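Thiamine pyrophosphokinase (Saccharomyces cerevisiae, PDB 1IG0) catalyses the transfer of pyrophosphate from ATP to thiamine, making thiamine diphosphate and AMP, and is the only enzyme in yeast that can do so. Local coordinates at residues 19-24 and 295-300; 201-206 and 303-308; 262-267 and 271-276; 275-278 and 283-286. All coordinates share one frame; numbering follows the deposited sequence.

Interaction 1. Residues 19-24 and 295-300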
loop_
_atom_site.group_PDB
_atom_site.type_symbol
_atom_site.label_atom_id
_atom_site.label_comp_id
_atom_site.label_asym_id
_atom_site.label_seq_id
_atom_site.Cartn_x
_atom_site.Cartn_y
_atom_site.Cartn_z
ATOM N N ILE B 19 18.255 -27.722 5.790
ATOM C CA ILE B 19 16.993 -27.155 5.340
ATOM C C ILE B 19 16.333 -27.878 4.173
ATOM O O ILE B 19 16.970 -28.638 3.442
ATOM C CB ILE B 19 17.184 -25.691 4.923
ATOM C CG1 ILE B 19 18.107 -25.624 3.703
ATOM C CG2 ILE B 19 17.781 -24.894 6.072
ATOM C CD1 ILE B 19 18.161 -24.264 3.037
ATOM N N ASN B 20 15.045 -27.609 3.993
ATOM C CA ASN B 20 14.282 -28.215 2.918
ATOM C C ASN B 20 13.637 -27.159 2.031
ATOM O O ASN B 20 12.864 -26.319 2.494
ATOM C CB ASN B 20 13.219 -29.151 3.494
ATOM C CG ASN B 20 13.823 -30.371 4.158
ATOM O OD1 ASN B 20 14.472 -31.189 3.506
ATOM N ND2 ASN B 20 13.617 -30.496 5.463
ATOM N N ILE B 21 13.977 -27.213 0.749
ATOM C CA ILE B 21 13.463 -26.284 -0.242
ATOM C C ILE B 21 12.194 -26.842 -0.857
ATOM O O ILE B 21 12.200 -27.877 -1.523
ATOM C CB ILE B 21 14.510 -26.044 -1.342
ATOM C CG1 ILE B 21 15.779 -25.469 -0.707
ATOM C CG2 ILE B 21 13.960 -25.100 -2.401
ATOM C CD1 ILE B 21 16.987 -25.466 -1.625
ATOM N N ARG B 22 11.099 -26.139 -0.632
ATOM C CA ARG B 22 9.821 -26.564 -1.147
ATOM C C ARG B 22 9.431 -25.915 -2.470
ATOM O O ARG B 22 8.533 -26.387 -3.157
ATOM C CB ARG B 22 8.767 -26.260 -0.117
ATOM C CG ARG B 22 7.434 -26.728 -0.544
ATOM C CD ARG B 22 6.397 -26.024 0.285
ATOM N NE ARG B 22 5.017 -26.433 0.005
ATOM C CZ ARG B 22 3.943 -25.973 0.636
ATOM N NH1 ARG B 22 4.071 -25.082 1.600
ATOM N NH2 ARG B 22 2.735 -26.384 0.272
ATOM N N ASN B 23 10.095 -24.811 -2.789
ATOM C CA ASN B 23 9.843 -24.085 -4.019
ATOM C C ASN B 23 11.038 -23.250 -4.448
ATOM O O ASN B 23 11.679 -22.618 -3.593
ATOM C CB ASN B 23 8.627 -23.164 -3.874
ATOM C CG ASN B 23 7.344 -23.926 -3.685
ATOM O OD1 ASN B 23 6.895 -24.642 -4.579
ATOM N ND2 ASN B 23 6.746 -23.785 -2.510
ATOM N N LYS B 24 11.359 -23.280 -5.753
ATOM C CA LYS B 24 12.453 -22.472 -6.323
ATOM C C LYS B 24 11.874 -21.539 -7.386
ATOM O O LYS B 24 10.982 -21.912 -8.153
ATOM C CB LYS B 24 13.538 -23.345 -6.967
ATOM C CG LYS B 24 14.463 -24.003 -5.968
ATOM C CD LYS B 24 15.583 -24.690 -6.721
ATOM C CE LYS B 24 16.630 -25.310 -5.812
ATOM N NZ LYS B 24 17.827 -25.809 -6.560
ATOM N N CYS B 295 21.415 -16.346 -4.595
ATOM C CA CYS B 295 20.109 -16.784 -4.115
ATOM C C CYS B 295 19.850 -16.473 -2.647
ATOM O O CYS B 295 20.778 -16.294 -1.857
ATOM C CB CYS B 295 19.931 -18.286 -4.364
ATOM S SG CYS B 295 21.136 -19.350 -3.538
ATOM N N CYS B 296 18.568 -16.405 -2.302
ATOM C CA CYS B 296 18.124 -16.123 -0.946
ATOM C C CYS B 296 17.046 -17.132 -0.567
ATOM O O CYS B 296 16.160 -17.432 -1.368
ATOM C CB CYS B 296 17.564 -14.702 -0.871
ATOM S SG CYS B 296 16.862 -14.260 0.724
ATOM N N PHE B 297 17.126 -17.656 0.651
ATOM C CA PHE B 297 16.164 -18.641 1.130
ATOM C C PHE B 297 15.276 -18.053 2.218
ATOM O O PHE B 297 15.767 -17.464 3.180
ATOM C CB PHE B 297 16.904 -19.864 1.679
ATOM C CG PHE B 297 15.998 -20.938 2.219
ATOM C CD1 PHE B 297 15.173 -21.670 1.369
ATOM C CD2 PHE B 297 15.982 -21.224 3.582
ATOM C CE1 PHE B 297 14.347 -22.678 1.869
ATOM C CE2 PHE B 297 15.160 -22.228 4.095
ATOM C CZ PHE B 297 14.340 -22.957 3.237
ATOM N N ILE B 298 13.967 -18.209 2.054
ATOM C CA ILE B 298 13.007 -17.709 3.031
ATOM C C ILE B 298 12.030 -18.820 3.395
ATOM O O ILE B 298 11.338 -19.358 2.531
ATOM C CB ILE B 298 12.221 -16.500 2.482
ATOM C CG1 ILE B 298 13.183 -15.337 2.225
ATOM C CG2 ILE B 298 11.142 -16.076 3.480
ATOM C CD1 ILE B 298 12.549 -14.137 1.554
ATOM N N ASP B 299 11.985 -19.158 4.680
ATOM C CA ASP B 299 11.109 -20.215 5.170
ATOM C C ASP B 299 10.133 -19.666 6.203
ATOM O O ASP B 299 10.514 -19.373 7.338
ATOM C CB ASP B 299 11.948 -21.334 5.793
ATOM C CG ASP B 299 11.111 -22.518 6.240
ATOM O OD1 ASP B 299 9.869 -22.445 6.144
ATOM O OD2 ASP B 299 11.698 -23.525 6.689
ATOM N N THR B 300 8.874 -19.525 5.802
ATOM C CA THR B 300 7.838 -19.018 6.692
ATOM C C THR B 300 6.795 -20.090 6.981
ATOM O O THR B 300 6.603 -21.014 6.191
ATOM C CB THR B 300 7.132 -17.787 6.089
ATOM O OG1 THR B 300 6.644 -18.105 4.778
ATOM C CG2 THR B 300 8.094 -16.611 6.009
#

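Interaction 2. Residues 201-206 and 303-308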
loop_
_atom_site.group_PDB
_atom_site.type_symbol
_atom_site.label_atom_id
_atom_site.label_comp_id
_atom_site.label_asym_id
_atom_site.label_seq_id
_atom_site.Cartn_x
_atom_site.Cartn_y
_atom_site.Cartn_z
ATOM N N HIS B 201 -6.911 -4.391 -1.828
ATOM C CA HIS B 201 -7.599 -5.433 -2.578
ATOM C C HIS B 201 -6.595 -6.160 -3.460
ATOM O O HIS B 201 -6.634 -7.383 -3.579
ATOM C CB HIS B 201 -8.702 -4.868 -3.467
ATOM C CG HIS B 201 -9.353 -5.908 -4.323
ATOM N ND1 HIS B 201 -10.136 -6.916 -3.799
ATOM C CD2 HIS B 201 -9.281 -6.143 -5.655
ATOM C CE1 HIS B 201 -10.515 -7.726 -4.771
ATOM N NE2 HIS B 201 -10.010 -7.280 -5.906
ATOM N N SER B 202 -5.702 -5.403 -4.090
ATOM C CA SER B 202 -4.689 -6.004 -4.948
ATOM C C SER B 202 -3.895 -7.035 -4.156
ATOM O O SER B 202 -3.521 -8.085 -4.682
ATOM C CB SER B 202 -3.747 -4.933 -5.500
ATOM O OG SER B 202 -4.402 -4.143 -6.480
ATOM N N ILE B 203 -3.644 -6.740 -2.885
ATOM C CA ILE B 203 -2.897 -7.664 -2.043
ATOM C C ILE B 203 -3.708 -8.921 -1.737
ATOM O O ILE B 203 -3.157 -10.018 -1.695
ATOM C CB ILE B 203 -2.463 -7.000 -0.716
ATOM C CG1 ILE B 203 -1.489 -5.853 -1.005
ATOM C CG2 ILE B 203 -1.811 -8.031 0.196
ATOM C CD1 ILE B 203 -0.271 -6.264 -1.805
ATOM N N THR B 204 -5.013 -8.768 -1.525
ATOM C CA THR B 204 -5.853 -9.930 -1.239
ATOM C C THR B 204 -5.793 -10.932 -2.393
ATOM O O THR B 204 -5.834 -12.144 -2.173
ATOM C CB THR B 204 -7.336 -9.542 -1.011
ATOM O OG1 THR B 204 -7.914 -9.068 -2.236
ATOM C CG2 THR B 204 -7.442 -8.465 0.050
ATOM N N GLN B 205 -5.699 -10.423 -3.618
ATOM C CA GLN B 205 -5.637 -11.276 -4.803
ATOM C C GLN B 205 -4.471 -12.258 -4.733
ATOM O O GLN B 205 -4.594 -13.409 -5.154
ATOM C CB GLN B 205 -5.507 -10.421 -6.067
ATOM C CG GLN B 205 -6.769 -9.662 -6.473
ATOM C CD GLN B 205 -7.877 -10.574 -6.981
ATOM O OE1 GLN B 205 -7.618 -11.671 -7.476
ATOM N NE2 GLN B 205 -9.120 -10.109 -6.882
ATOM N N LEU B 206 -3.335 -11.805 -4.212
ATOM C CA LEU B 206 -2.169 -12.674 -4.090
ATOM C C LEU B 206 -2.509 -13.882 -3.220
ATOM O O LEU B 206 -2.132 -15.014 -3.530
ATOM C CB LEU B 206 -0.989 -11.907 -3.482
ATOM C CG LEU B 206 -0.340 -10.855 -4.386
ATOM C CD1 LEU B 206 0.634 -10.007 -3.587
ATOM C CD2 LEU B 206 0.367 -11.544 -5.543
ATOM N N ASP B 303 2.120 -18.426 4.111
ATOM C CA ASP B 303 2.496 -17.610 2.960
ATOM C C ASP B 303 2.647 -16.158 3.388
ATOM O O ASP B 303 1.937 -15.686 4.276
ATOM C CB ASP B 303 1.435 -17.677 1.854
ATOM C CG ASP B 303 1.217 -19.080 1.326
ATOM O OD1 ASP B 303 2.119 -19.929 1.479
ATOM O OD2 ASP B 303 0.141 -19.323 0.738
ATOM N N ILE B 304 3.580 -15.452 2.760
ATOM C CA ILE B 304 3.788 -14.043 3.059
ATOM C C ILE B 304 3.997 -13.291 1.754
ATOM O O ILE B 304 4.242 -13.898 0.711
ATOM C CB ILE B 304 5.026 -13.803 3.954
ATOM C CG1 ILE B 304 6.304 -14.154 3.190
ATOM C CG2 ILE B 304 4.914 -14.623 5.230
ATOM C CD1 ILE B 304 7.559 -13.539 3.800
ATOM N N ILE B 305 3.894 -11.969 1.813
ATOM C CA ILE B 305 4.095 -11.142 0.634
ATOM C C ILE B 305 5.517 -10.603 0.658
ATOM O O ILE B 305 6.016 -10.194 1.706
ATOM C CB ILE B 305 3.125 -9.944 0.606
ATOM C CG1 ILE B 305 1.680 -10.440 0.713
ATOM C CG2 ILE B 305 3.327 -9.143 -0.675
ATOM C CD1 ILE B 305 1.259 -11.390 -0.399
ATOM N N LEU B 306 6.169 -10.613 -0.497
ATOM C CA LEU B 306 7.528 -10.112 -0.606
ATOM C C LEU B 306 7.553 -8.997 -1.634
ATOM O O LEU B 306 6.924 -9.095 -2.690
ATOM C CB LEU B 306 8.477 -11.229 -1.048
ATOM C CG LEU B 306 9.959 -10.870 -1.156
ATOM C CD1 LEU B 306 10.549 -10.713 0.233
ATOM C CD2 LEU B 306 10.689 -11.959 -1.913
ATOM N N ASN B 307 8.254 -7.921 -1.312
ATOM C CA ASN B 307 8.380 -6.823 -2.248
ATOM C C ASN B 307 9.868 -6.719 -2.531
ATOM O O ASN B 307 10.692 -6.768 -1.615
ATOM C CB ASN B 307 7.841 -5.516 -1.651
ATOM C CG ASN B 307 8.852 -4.807 -0.772
ATOM O OD1 ASN B 307 9.585 -3.928 -1.230
ATOM N ND2 ASN B 307 8.900 -5.189 0.497
ATOM N N VAL B 308 10.213 -6.624 -3.807
ATOM C CA VAL B 308 11.605 -6.513 -4.201
ATOM C C VAL B 308 11.763 -5.217 -4.968
ATOM O O VAL B 308 11.192 -5.046 -6.046
ATOM C CB VAL B 308 12.037 -7.694 -5.096
ATOM C CG1 VAL B 308 13.474 -7.495 -5.562
ATOM C CG2 VAL B 308 11.906 -9.001 -4.325
#

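Interaction 3. Residues 262-267 and 271-276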
loop_
_atom_site.group_PDB
_atom_site.type_symbol
_atom_site.label_atom_id
_atom_site.label_comp_id
_atom_site.label_asym_id
_atom_site.label_seq_id
_atom_site.Cartn_x
_atom_site.Cartn_y
_atom_site.Cartn_z
ATOM N N VAL B 262 8.674 -16.467 10.880
ATOM C CA VAL B 262 9.740 -16.612 9.903
ATOM C C VAL B 262 10.673 -17.646 10.512
ATOM O O VAL B 262 11.536 -17.321 11.328
ATOM C CB VAL B 262 10.506 -15.294 9.675
ATOM C CG1 VAL B 262 11.606 -15.512 8.644
ATOM C CG2 VAL B 262 9.547 -14.215 9.196
ATOM N N LYS B 263 10.474 -18.901 10.126
ATOM C CA LYS B 263 11.280 -19.995 10.647
ATOM C C LYS B 263 12.769 -19.777 10.417
ATOM O O LYS B 263 13.587 -20.001 11.313
ATOM C CB LYS B 263 10.846 -21.316 10.011
ATOM C CG LYS B 263 11.663 -22.505 10.479
ATOM C CD LYS B 263 11.031 -23.824 10.074
ATOM C CE LYS B 263 11.849 -24.989 10.601
ATOM N NZ LYS B 263 12.136 -24.820 12.054
ATOM N N GLU B 264 13.118 -19.335 9.214
ATOM C CA GLU B 264 14.513 -19.098 8.882
ATOM C C GLU B 264 14.711 -18.466 7.514
ATOM O O GLU B 264 13.949 -18.713 6.580
ATOM C CB GLU B 264 15.294 -20.417 8.940
ATOM C CG GLU B 264 16.620 -20.394 8.187
ATOM C CD GLU B 264 17.330 -21.733 8.206
ATOM O OE1 GLU B 264 16.659 -22.765 7.990
ATOM O OE2 GLU B 264 18.560 -21.753 8.422
ATOM N N THR B 265 15.740 -17.633 7.416
ATOM C CA THR B 265 16.105 -16.991 6.165
ATOM C C THR B 265 17.615 -17.115 6.054
ATOM O O THR B 265 18.321 -17.119 7.062
ATOM C CB THR B 265 15.738 -15.494 6.129
ATOM O OG1 THR B 265 16.532 -14.775 7.081
ATOM C CG2 THR B 265 14.265 -15.305 6.436
ATOM N N ARG B 266 18.096 -17.247 4.825
ATOM C CA ARG B 266 19.521 -17.351 4.554
ATOM C C ARG B 266 19.770 -16.516 3.307
ATOM O O ARG B 266 19.146 -16.744 2.272
ATOM C CB ARG B 266 19.923 -18.808 4.286
ATOM C CG ARG B 266 19.777 -19.747 5.473
ATOM C CD ARG B 266 20.288 -21.142 5.120
ATOM N NE ARG B 266 20.249 -22.055 6.260
ATOM C CZ ARG B 266 20.677 -23.315 6.227
ATOM N NH1 ARG B 266 21.181 -23.824 5.110
ATOM N NH2 ARG B 266 20.597 -24.071 7.315
ATOM N N GLY B 267 20.658 -15.535 3.404
ATOM C CA GLY B 267 20.943 -14.714 2.244
ATOM C C GLY B 267 20.404 -13.298 2.297
ATOM O O GLY B 267 20.407 -12.599 1.286
ATOM N N ASP B 271 19.441 -11.806 8.507
ATOM C CA ASP B 271 18.795 -13.115 8.514
ATOM C C ASP B 271 18.181 -13.385 9.878
ATOM O O ASP B 271 18.740 -13.001 10.906
ATOM C CB ASP B 271 19.797 -14.226 8.186
ATOM C CG ASP B 271 20.004 -14.410 6.696
ATOM O OD1 ASP B 271 19.028 -14.242 5.933
ATOM O OD2 ASP B 271 21.135 -14.742 6.286
ATOM N N VAL B 272 17.034 -14.055 9.883
ATOM C CA VAL B 272 16.344 -14.362 11.128
ATOM C C VAL B 272 16.005 -15.843 11.269
ATOM O O VAL B 272 16.048 -16.596 10.297
ATOM C CB VAL B 272 15.040 -13.542 11.249
ATOM C CG1 VAL B 272 15.363 -12.060 11.275
ATOM C CG2 VAL B 272 14.119 -13.852 10.087
ATOM N N LYS B 273 15.681 -16.247 12.494
ATOM C CA LYS B 273 15.315 -17.629 12.809
ATOM C C LYS B 273 14.295 -17.596 13.944
ATOM O O LYS B 273 14.442 -16.809 14.878
ATOM C CB LYS B 273 16.546 -18.427 13.253
ATOM C CG LYS B 273 17.648 -18.500 12.211
ATOM C CD LYS B 273 18.844 -19.325 12.678
ATOM C CE LYS B 273 18.506 -20.804 12.794
ATOM N NZ LYS B 273 19.713 -21.655 12.579
ATOM N N ASN B 274 13.273 -18.447 13.865
ATOM C CA ASN B 274 12.230 -18.495 14.893
ATOM C C ASN B 274 11.861 -17.052 15.222
ATOM O O ASN B 274 11.782 -16.661 16.387
ATOM C CB ASN B 274 12.757 -19.202 16.145
ATOM C CG ASN B 274 13.377 -20.551 15.835
ATOM O OD1 ASN B 274 12.756 -21.400 15.195
ATOM N ND2 ASN B 274 14.610 -20.758 16.288
ATOM N N TRP B 275 11.632 -16.275 14.167
ATOM C CA TRP B 275 11.330 -14.852 14.263
ATOM C C TRP B 275 9.863 -14.532 13.966
ATOM O O TRP B 275 9.444 -14.532 12.807
ATOM C CB TRP B 275 12.227 -14.118 13.265
ATOM C CG TRP B 275 12.475 -12.676 13.539
ATOM C CD1 TRP B 275 13.369 -12.154 14.427
ATOM C CD2 TRP B 275 11.872 -11.562 12.872
ATOM N NE1 TRP B 275 13.369 -10.783 14.350
ATOM C CE2 TRP B 275 12.459 -10.393 13.402
ATOM C CE3 TRP B 275 10.896 -11.439 11.874
ATOM C CZ2 TRP B 275 12.099 -9.111 12.969
ATOM C CZ3 TRP B 275 10.539 -10.162 11.442
ATOM C CH2 TRP B 275 11.143 -9.017 11.991
ATOM N N PRO B 276 9.061 -14.260 15.008
ATOM C CA PRO B 276 7.646 -13.941 14.787
ATOM C C PRO B 276 7.512 -12.630 14.014
ATOM O O PRO B 276 8.253 -11.683 14.269
ATOM C CB PRO B 276 7.093 -13.820 16.207
ATOM C CG PRO B 276 7.981 -14.724 17.002
ATOM C CD PRO B 276 9.345 -14.400 16.447
HETATM O O HOH W 1 19.230 -17.496 9.608
#

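Interaction 4. Residues 275-278 and 283-286. With VIB (3-(4-amino-2-methyl-pyrimidin-5-ylmethyl)-5-(2-hydroxy-ethyl)-4-methyl-thiazol-3-ium), chain C.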
loop_
_atom_site.group_PDB
_atom_site.type_symbol
_atom_site.label_atom_id
_atom_site.label_comp_id
_atom_site.label_asym_id
_atom_site.label_seq_id
_atom_site.Cartn_x
_atom_site.Cartn_y
_atom_site.Cartn_z
ATOM N N TRP B 275 11.632 -16.275 14.167
ATOM C CA TRP B 275 11.330 -14.852 14.263
ATOM C C TRP B 275 9.863 -14.532 13.966
ATOM O O TRP B 275 9.444 -14.532 12.807
ATOM C CB TRP B 275 12.227 -14.118 13.265
ATOM C CG TRP B 275 12.475 -12.676 13.539
ATOM C CD1 TRP B 275 13.369 -12.154 14.427
ATOM C CD2 TRP B 275 11.872 -11.562 12.872
ATOM N NE1 TRP B 275 13.369 -10.783 14.350
ATOM C CE2 TRP B 275 12.459 -10.393 13.402
ATOM C CE3 TRP B 275 10.896 -11.439 11.874
ATOM C CZ2 TRP B 275 12.099 -9.111 12.969
ATOM C CZ3 TRP B 275 10.539 -10.162 11.442
ATOM C CH2 TRP B 275 11.143 -9.017 11.991
ATOM N N PRO B 276 9.061 -14.260 15.008
ATOM C CA PRO B 276 7.646 -13.941 14.787
ATOM C C PRO B 276 7.512 -12.630 14.014
ATOM O O PRO B 276 8.253 -11.683 14.269
ATOM C CB PRO B 276 7.093 -13.820 16.207
ATOM C CG PRO B 276 7.981 -14.724 17.002
ATOM C CD PRO B 276 9.345 -14.400 16.447
ATOM N N THR B 277 6.575 -12.570 13.073
ATOM C CA THR B 277 6.380 -11.353 12.292
ATOM C C THR B 277 4.901 -10.990 12.190
ATOM O O THR B 277 4.055 -11.849 11.935
ATOM C CB THR B 277 6.980 -11.495 10.871
ATOM O OG1 THR B 277 6.891 -10.240 10.182
ATOM C CG2 THR B 277 6.247 -12.575 10.081
ATOM N N SER B 278 4.598 -9.712 12.398
ATOM C CA SER B 278 3.222 -9.230 12.344
ATOM C C SER B 278 3.132 -7.723 12.139
ATOM O O SER B 278 3.899 -6.960 12.725
ATOM C CB SER B 278 2.492 -9.597 13.637
ATOM O OG SER B 278 1.286 -8.861 13.762
ATOM N N ARG B 283 6.575 -5.936 14.113
ATOM C CA ARG B 283 7.724 -6.772 13.796
ATOM C C ARG B 283 7.672 -7.193 12.335
ATOM O O ARG B 283 7.187 -8.272 11.999
ATOM C CB ARG B 283 7.757 -8.008 14.698
ATOM C CG ARG B 283 8.200 -7.718 16.128
ATOM C CD ARG B 283 8.070 -8.953 17.008
ATOM N NE ARG B 283 8.765 -10.107 16.443
ATOM C CZ ARG B 283 10.065 -10.347 16.582
ATOM N NH1 ARG B 283 10.827 -9.516 17.280
ATOM N NH2 ARG B 283 10.607 -11.412 16.008
ATOM N N VAL B 284 8.182 -6.321 11.471
ATOM C CA VAL B 284 8.206 -6.562 10.034
ATOM C C VAL B 284 9.581 -6.220 9.477
ATOM O O VAL B 284 10.108 -5.136 9.729
ATOM C CB VAL B 284 7.155 -5.693 9.307
ATOM C CG1 VAL B 284 7.270 -5.876 7.803
ATOM C CG2 VAL B 284 5.759 -6.065 9.777
ATOM N N SER B 285 10.157 -7.147 8.721
ATOM C CA SER B 285 11.468 -6.931 8.130
ATOM C C SER B 285 11.357 -6.013 6.918
ATOM O O SER B 285 11.026 -6.454 5.817
ATOM C CB SER B 285 12.091 -8.265 7.713
ATOM O OG SER B 285 13.393 -8.069 7.186
ATOM N N SER B 286 11.621 -4.728 7.128
ATOM C CA SER B 286 11.563 -3.755 6.047
ATOM C C SER B 286 12.968 -3.237 5.802
ATOM O O SER B 286 13.812 -3.281 6.693
ATOM C CB SER B 286 10.629 -2.595 6.409
ATOM O OG SER B 286 11.071 -1.908 7.566
HETATM C CM2 VIB C . 14.963 -8.430 10.684
HETATM N N4A VIB C . 17.638 -4.274 11.035
HETATM C CM4 VIB C . 17.978 -0.921 7.206
HETATM O O1 VIB C . 14.153 1.804 7.738
HETATM C C7 VIB C . 15.467 2.084 7.245
HETATM C C6 VIB C . 16.522 1.579 8.263
HETATM C C2 VIB C . 15.413 -1.943 9.524
HETATM S S1 VIB C . 14.894 -0.258 9.840
HETATM C C5 VIB C . 16.204 0.142 8.666
HETATM C C4 VIB C . 16.832 -0.974 8.206
HETATM N N3 VIB C . 16.365 -2.065 8.708
HETATM C C7A VIB C . 16.885 -3.419 8.364
HETATM C C4A VIB C . 16.783 -5.097 10.275
HETATM N N3A VIB C . 16.316 -6.309 10.831
HETATM C C2A VIB C . 15.461 -7.142 10.092
HETATM N N1A VIB C . 15.077 -6.765 8.792
HETATM C C6A VIB C . 15.541 -5.556 8.234
HETATM C C5A VIB C . 16.397 -4.717 8.970
HETATM O O HOH W 2 8.852 -9.629 8.289
#

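Interaction 1. Residues 19-24 and 295-300
Phe297 projects from strand 295-300 of the beta-sandwich part of the enzyme and meets Ile19, Asn20 and Ile21. These three belong to the loop that runs into edge strand 23-26 of the same mixed sheet. The loop runs past the rim of the ring, and the Ile19 side chain lies over one face. In Phe297, CB already points toward the loop, and with CG anti to the backbone N (chi1 179°) the ring continues out to it. Ile19 reaches back from the opposite direction. Its CG1 sits between the backbone N and the carbonyl carbon (chi1 65°), and the chain then extends to CD1. That methyl lies over the middle of the ring face, 3.8 Å from the ring centroid and only 13° off its normal, a CH-pi contact. Ile21 comes in obliquely, with its CG1 as the touching atom. An alanine in place of Phe297 would probably leave Ile19 CD1 and Ile21 CG1 without the ring they pack on and open a gap under the loop. The backbone of Phe297 is bonded to Arg266 of strand 260-266, and Ile19 also touches Glu264 and Arg266. At the other end of the loop, backbone bonds of Arg22 to Gly234 and of Asn23 to Leu236 bring the chain onto strand 235-238. Most of the contact is carbon packing; at the ring edge, near the ring plane, Asn20 O lies 3.7 Å from Phe297 CZ.

Interaction 2. Residues 201-206 and 303-308
No ring or other flat group of the two segments takes part where Leu206 and Ile203 meet Ile305. The aromatic neighbours, Tyr220 and Phe196 of the second subunit, belong to other parts of the structure. A helix of the catalytic alpha/beta part, 196-212, packs here on antiparallel strand 304-310 of the large mixed sheet, where that sheet reaches the thiamine-binding part. Three aliphatic side chains make the contact. Ile305 points toward the helix. Its CG1 is anti to the carbonyl carbon (chi1 -55°), and the bend at chi2 (-59°) turns CD1 to Leu206. Leu206 CD1 meets Ile305 CD1 at 3.5 Å, a close methyl-methyl contact, and Leu206 CB lies 3.9 Å from the same Ile305 CD1. Ile203, one helical turn earlier, adds a looser touch, its CG2 at 4.3 Å from Ile305 CG1. All three residues are buried. Leu206 also packs on Leu218 and Tyr220 of strand 216-221, and Ile305 on Ile227 of strand 225-230. Ile203 is also covered by Phe196 of the second subunit, so the helix lies between the sheet and the dimer partner. The second branch of Ile305 joins in as well, its CG2 lying 4.1 Å from Leu206 CD1.

Interaction 3. Residues 262-267 and 271-276
Thr265 and Asp271 are brought together by their first torsions. In Thr265, OG1 stands between the backbone N and the carbonyl carbon (chi1 67°). In Asp271, CG lies beside its own backbone N (chi1 -84°), and the carboxylate turns back over the other strand. Thr265 OG1 donates to Asp271 OD1 at 2.8 Å, on the anti side of that oxygen, 26° out of the carboxylate plane. The same OG1 accepts from Val272 N at 2.9 Å. Asp271 OD2 uses its syn lone pair for Gly267 N at 3.0 Å, while OD1 also takes the N-H of Leu268. An alanine in place of Asp271 would probably leave the N-H groups of Gly267 and Leu268 without this acceptor and the Thr265 hydroxyl proton without its mate.

The frame is an antiparallel hairpin that turns a corner at Lys273 and Asn274. Val262 and Trp275 form a hydrogen-bonded pair. Asn274 and Trp275 both face Val262, a G1 beta bulge, and Asn274 N bonds Lys263 O. Val272 CG2 is tight against Val262 CG1, at 3.3 Å. Val272 CG1 lies over one face of the Trp275 indole, off centre, and Val262 CG2 meets its edge. On the side of Glu264 and Lys273, Arg266 NE makes a salt bridge to Glu264 OE2 at 2.8 Å, and Arg266 also pairs with Asp17.

Val272 and Trp275 line the thiamine pocket. The chemistry implies that a carboxylate-hydroxyl network secures the turn, while bulged pairing and carbon packing probably help to place the indole.

Interaction 4. Residues 275-278 and 283-286
Arg283 packs tightly on the face of Trp275 and on Pro276 O, whereas Val284 makes the looser part of this turn. The arginine bends at its third torsion (chi3 54°). It grips one atom side-on: NE and NH2 both donate to Pro276 O, at 2.7 and 2.9 Å. NH2 also lies over the indole face, and Arg283 CZ is 4.1 Å from the centroid of the Trp275 five-membered ring, a cation-pi contact with the planes 46° apart. The third nitrogen, NH1, is salt-bridged to Glu3. The backbone is held too, because Arg283 O accepts from Thr277 OG1 at 2.7 Å and from Ser278 N. On the looser side Val284, partly exposed, brings CG2 to Ser278 O at 3.6 Å and also packs on Thr204 of the second subunit. A water joins Thr277 OG1 to Ser285 N.

The thiamine methyl CM2 lies on the side of the indole away from Arg283, off centre toward the rim, 3.7 Å from Trp275 CZ2. Ser285 OG donates to the pyrimidine N1A at 2.7 Å. Asn288 ND2 donates to the same OG, which probably orients the hydroxyl so that its proton points to N1A, read here as an acceptor.

In the fold
Interactions 1, 3 and 4 reach one sheet of the beta sandwich. Interactions 3 and 4 share Trp275 and Pro276; their centres are 10 Å apart, and Val262 CG2 touches Thr277 CG2 at 3.8 Å. Interaction 1 joins interaction 3 from the other side, centres 11 Å apart, with a probable hydrogen bond from Phe297 N to Arg266 O. Thiamine lies at interactions 3 and 4, and also bonds Gln122 O of the second subunit, so the pocket is built by both chains. Interaction 2, about 15 Å from interaction 4 between centres, joins helix 196-212 to the other sheet. It too meets the second subunit, and Leu306 packs on Ile298 of interaction 1.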